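Local coordinates for protein N-acetyl-beta-D glucosaminidase (Rhizomucor miehei CAU432, PDB 4ZM6) that binds acetyl-CoA in a GCN5-related region consistent with glucosamine N-acetylation and probably hydrolyses beta-linked N-acetylglucosamine residues, at residues Ala555-Asp558 and Asp559-Lys563. Numbering follows the deposited sequence.
With ACO (acetyl coenzyme *a), chain C.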
ATOM      1  N   ALA A 555      29.128   0.492   7.438  1.00 47.43           N
ATOM      2  CA  ALA A 555      30.263   0.080   6.604  1.00 48.00           C
ATOM      3  C   ALA A 555      30.303   0.842   5.284  1.00 47.16           C
ATOM      4  O   ALA A 555      31.368   1.222   4.811  1.00 46.40           O
ATOM      5  CB  ALA A 555      30.212  -1.413   6.338  1.00 48.75           C
ATOM      6  N   MET A 556      29.134   1.073   4.698  1.00 47.97           N
ATOM      7  CA  MET A 556      29.048   1.826   3.456  1.00 48.79           C
ATOM      8  C   MET A 556      29.543   3.261   3.658  1.00 48.98           C
ATOM      9  O   MET A 556      30.203   3.817   2.777  1.00 49.25           O
ATOM     10  CB  MET A 556      27.611   1.818   2.920  1.00 49.27           C
ATOM     11  CG  MET A 556      27.493   2.163   1.444  1.00 49.30           C
ATOM     12  SD  MET A 556      25.776   2.354   0.921  1.00 51.24           S
ATOM     13  CE  MET A 556      25.241   0.650   0.905  1.00 49.95           C
ATOM     14  N   TRP A 557      29.228   3.853   4.811  1.00 48.09           N
ATOM     15  CA  TRP A 557      29.651   5.223   5.097  1.00 47.46           C
ATOM     16  C   TRP A 557      31.156   5.330   5.186  1.00 48.14           C
ATOM     17  O   TRP A 557      31.746   6.266   4.649  1.00 48.04           O
ATOM     18  CB  TRP A 557      29.030   5.763   6.390  1.00 47.35           C
ATOM     19  CG  TRP A 557      29.534   7.136   6.727  1.00 46.07           C
ATOM     20  CD1 TRP A 557      30.760   7.455   7.240  1.00 46.67           C
ATOM     21  CD2 TRP A 557      28.839   8.376   6.553  1.00 44.95           C
ATOM     22  NE1 TRP A 557      30.871   8.815   7.396  1.00 47.01           N
ATOM     23  CE2 TRP A 557      29.705   9.405   6.985  1.00 44.85           C
ATOM     24  CE3 TRP A 557      27.569   8.717   6.079  1.00 44.28           C
ATOM     25  CZ2 TRP A 557      29.344  10.749   6.956  1.00 43.65           C
ATOM     26  CZ3 TRP A 557      27.207  10.060   6.055  1.00 44.24           C
ATOM     27  CH2 TRP A 557      28.093  11.057   6.492  1.00 43.83           C
ATOM     28  N   ASP A 558      31.775   4.392   5.888  1.00 50.13           N
ATOM     29  CA  ASP A 558      33.218   4.434   6.065  1.00 53.05           C
ATOM     30  C   ASP A 558      33.890   4.218   4.724  1.00 54.11           C
ATOM     31  O   ASP A 558      34.881   4.865   4.402  1.00 54.09           O
ATOM     32  CB  ASP A 558      33.684   3.375   7.065  1.00 53.57           C
ATOM     33  CG  ASP A 558      35.135   3.551   7.457  1.00 54.05           C
ATOM     34  OD1 ASP A 558      35.492   4.646   7.944  1.00 54.17           O
ATOM     35  OD2 ASP A 558      35.921   2.599   7.270  1.00 55.28           O
ATOM     36  N   ASP A 559      33.323   3.310   3.938  1.00 56.80           N
ATOM     37  CA  ASP A 559      33.834   2.998   2.611  1.00 58.32           C
ATOM     38  C   ASP A 559      33.848   4.229   1.691  1.00 55.49           C
ATOM     39  O   ASP A 559      34.794   4.416   0.931  1.00 56.58           O
ATOM     40  CB  ASP A 559      32.994   1.872   1.996  1.00 61.81           C
ATOM     41  CG  ASP A 559      33.620   1.283   0.754  1.00 67.21           C
ATOM     42  OD1 ASP A 559      34.840   1.467   0.543  1.00 69.07           O
ATOM     43  OD2 ASP A 559      32.885   0.623  -0.013  1.00 74.67           O
ATOM     44  N   ILE A 560      32.813   5.063   1.784  1.00 51.96           N
ATOM     45  CA  ILE A 560      32.624   6.217   0.893  1.00 50.73           C
ATOM     46  C   ILE A 560      33.158   7.528   1.470  1.00 51.13           C
ATOM     47  O   ILE A 560      33.791   8.299   0.756  1.00 50.78           O
ATOM     48  CB  ILE A 560      31.126   6.403   0.562  1.00 49.75           C
ATOM     49  CG1 ILE A 560      30.654   5.242  -0.310  1.00 51.16           C
ATOM     50  CG2 ILE A 560      30.866   7.740  -0.126  1.00 47.80           C
ATOM     51  CD1 ILE A 560      29.158   5.181  -0.506  1.00 51.69           C
ATOM     52  N   PHE A 561      32.866   7.783   2.746  1.00 51.27           N
ATOM     53  CA  PHE A 561      33.218   9.042   3.409  1.00 50.13           C
ATOM     54  C   PHE A 561      34.300   8.893   4.488  1.00 50.67           C
ATOM     55  O   PHE A 561      34.693   9.881   5.105  1.00 49.21           O
ATOM     56  CB  PHE A 561      31.977   9.639   4.076  1.00 50.10           C
ATOM     57  CG  PHE A 561      30.881  10.022   3.122  1.00 49.27           C
ATOM     58  CD1 PHE A 561      31.035  11.102   2.264  1.00 48.94           C
ATOM     59  CD2 PHE A 561      29.673   9.333   3.116  1.00 48.58           C
ATOM     60  CE1 PHE A 561      30.018  11.470   1.394  1.00 48.73           C
ATOM     61  CE2 PHE A 561      28.652   9.696   2.250  1.00 48.02           C
ATOM     62  CZ  PHE A 561      28.825  10.762   1.386  1.00 48.23           C
ATOM     63  N   GLY A 562      34.787   7.673   4.711  1.00 51.82           N
ATOM     64  CA  GLY A 562      35.702   7.386   5.821  1.00 52.51           C
ATOM     65  C   GLY A 562      36.969   8.223   5.915  1.00 53.36           C
ATOM     66  O   GLY A 562      37.466   8.456   7.018  1.00 55.44           O
ATOM     67  N   LYS A 563      37.497   8.670   4.777  1.00 53.23           N
ATOM     68  CA  LYS A 563      38.752   9.434   4.754  1.00 53.88           C
ATOM     69  C   LYS A 563      38.600  10.814   5.394  1.00 53.42           C
ATOM     70  O   LYS A 563      39.306  11.131   6.343  1.00 53.08           O
ATOM     71  CB  LYS A 563      39.295   9.573   3.324  1.00 52.79           C
TER
HETATM   72  N1A ACO C 901      25.509   2.333 -18.371  0.80 59.84           N
HETATM   73  C2A ACO C 901      26.239   3.438 -18.652  0.80 59.53           C
HETATM   74  N3A ACO C 901      26.220   4.551 -17.886  0.80 60.18           N
HETATM   75  C4A ACO C 901      25.460   4.622 -16.761  0.80 60.39           C
HETATM   76  C5A ACO C 901      24.633   3.454 -16.401  0.80 59.34           C
HETATM   77  C6A ACO C 901      24.697   2.267 -17.284  0.80 59.59           C
HETATM   78  N6A ACO C 901      23.967   1.162 -17.002  0.80 58.58           N
HETATM   79  N7A ACO C 901      23.978   3.776 -15.281  0.80 59.05           N
HETATM   80  C8A ACO C 901      24.341   5.041 -14.943  0.80 61.28           C
HETATM   81  N9A ACO C 901      25.220   5.551 -15.829  0.80 61.07           N
HETATM   82  C1B ACO C 901      25.825   6.910 -15.753  0.80 62.21           C
HETATM   83  C2B ACO C 901      25.049   7.936 -16.576  0.80 63.83           C
HETATM   84  O2B ACO C 901      25.954   8.723 -17.362  0.80 66.40           O
HETATM   85  C3B ACO C 901      24.271   8.775 -15.574  0.80 63.77           C
HETATM   86  O3B ACO C 901      24.155  10.168 -15.923  0.80 67.23           O
HETATM   87  P3B ACO C 901      25.313  11.305 -15.856  0.80 68.97           P
HETATM   88  O7A ACO C 901      25.273  11.822 -14.433  0.80 67.93           O
HETATM   89  O8A ACO C 901      26.593  10.621 -16.276  0.80 63.26           O
HETATM   90  O9A ACO C 901      24.828  12.316 -16.858  0.80 67.29           O
HETATM   91  C4B ACO C 901      24.980   8.529 -14.244  0.80 60.63           C
HETATM   92  O4B ACO C 901      25.808   7.365 -14.394  0.80 60.51           O
HETATM   93  C5B ACO C 901      23.981   8.344 -13.108  0.80 56.48           C
HETATM   94  O5B ACO C 901      24.596   7.532 -12.117  0.80 49.89           O
HETATM   95  P1A ACO C 901      23.778   6.444 -11.275  0.80 44.53           P
HETATM   96  O1A ACO C 901      24.414   5.100 -11.545  0.80 43.14           O
HETATM   97  O2A ACO C 901      22.290   6.610 -11.433  0.80 40.38           O
HETATM   98  O3A ACO C 901      24.202   7.014  -9.837  0.80 41.16           O
HETATM   99  P2A ACO C 901      25.233   6.224  -8.905  0.80 38.98           P
HETATM  100  O4A ACO C 901      24.661   4.850  -8.648  0.80 39.63           O
HETATM  101  O5A ACO C 901      26.617   6.342  -9.476  0.80 38.66           O
HETATM  102  O6A ACO C 901      25.143   7.121  -7.578  0.80 39.62           O
HETATM  103  CBP ACO C 901      25.990   9.013  -6.324  0.80 39.55           C
HETATM  104  CCP ACO C 901      25.410   8.521  -7.639  0.80 39.55           C
HETATM  105  CDP ACO C 901      24.980   8.805  -5.206  0.80 39.95           C
HETATM  106  CEP ACO C 901      26.278  10.501  -6.454  0.80 40.03           C
HETATM  107  CAP ACO C 901      27.271   8.214  -6.073  0.80 39.85           C
HETATM  108  OAP ACO C 901      28.312   8.710  -6.910  0.80 39.54           O
HETATM  109  C9P ACO C 901      27.721   8.233  -4.641  0.80 41.38           C
HETATM  110  O9P ACO C 901      27.393   7.310  -3.907  0.80 44.57           O
HETATM  111  N8P ACO C 901      28.482   9.242  -4.222  0.80 41.08           N
HETATM  112  C7P ACO C 901      28.983   9.270  -2.862  0.80 39.71           C
HETATM  113  C6P ACO C 901      29.542  10.625  -2.462  0.80 38.56           C
HETATM  114  C5P ACO C 901      28.516  11.733  -2.305  0.80 37.60           C
HETATM  115  O5P ACO C 901      28.939  12.863  -2.478  0.80 40.13           O
HETATM  116  N4P ACO C 901      27.241  11.494  -1.958  0.80 35.28           N
HETATM  117  C3P ACO C 901      26.277  12.576  -1.735  0.80 34.77           C
HETATM  118  C2P ACO C 901      26.222  13.040  -0.275  0.80 35.05           C
HETATM  119  S1P ACO C 901      25.503  14.653  -0.080  0.80 35.52           S
HETATM  120  C   ACO C 901      23.879  14.372   0.119  0.80 35.90           C
HETATM  121  O   ACO C 901      23.429  13.244   0.020  0.80 36.26           O
HETATM  122  CH3 ACO C 901      23.006  15.549   0.412  0.80 36.14           C
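Trp557 and Phe561, one turn apart on helix 546-561, lay their side chains across each other at roughly a right angle. Phe561 CB sits over the pyrrole half of the indole, 3.8 Å from the centroid of the five-membered ring, in a CH-pi contact. Farther out, Phe561 CD2 reaches 3.7 Å from Trp557 CD2, but the six-membered rings meet obliquely, with planes at 43°. Trp557 CG is anti to its own N (chi1 176°) while Phe561 CG is anti to its carbonyl carbon (chi1 -63°), and these different first torsions carry the phenyl ring alongside the indole. In the backbone, Phe561 N donates to Trp557 O at 2.7 Å, an i to i+4 helix bond; at the next step Gly562 N makes only a weak bond to Asp558 O. Met556 and Ile560 run side by side, Met556 CG 4.0 Å from Ile560 CD1. Ile560 turns its other branch to the cofactor, CG2 lying 3.7 Å from C7P of acetyl-CoA, whose N4P lies at the edge of the Phe561 ring, 3.8 Å from Phe561 CZ. Around this layer, Trp557 NE1 is hydrogen-bonded to Trp565 O, and Phe657 meets the Phe561 ring edge-to-face. Met617 of strand 608-618 touches Met556, Ile560 and Phe561. The C-terminal turn of this helix thus lines the pantetheine arm of acetyl-CoA, as part of the cofactor pocket of a GNAT-fold acetyltransferase domain.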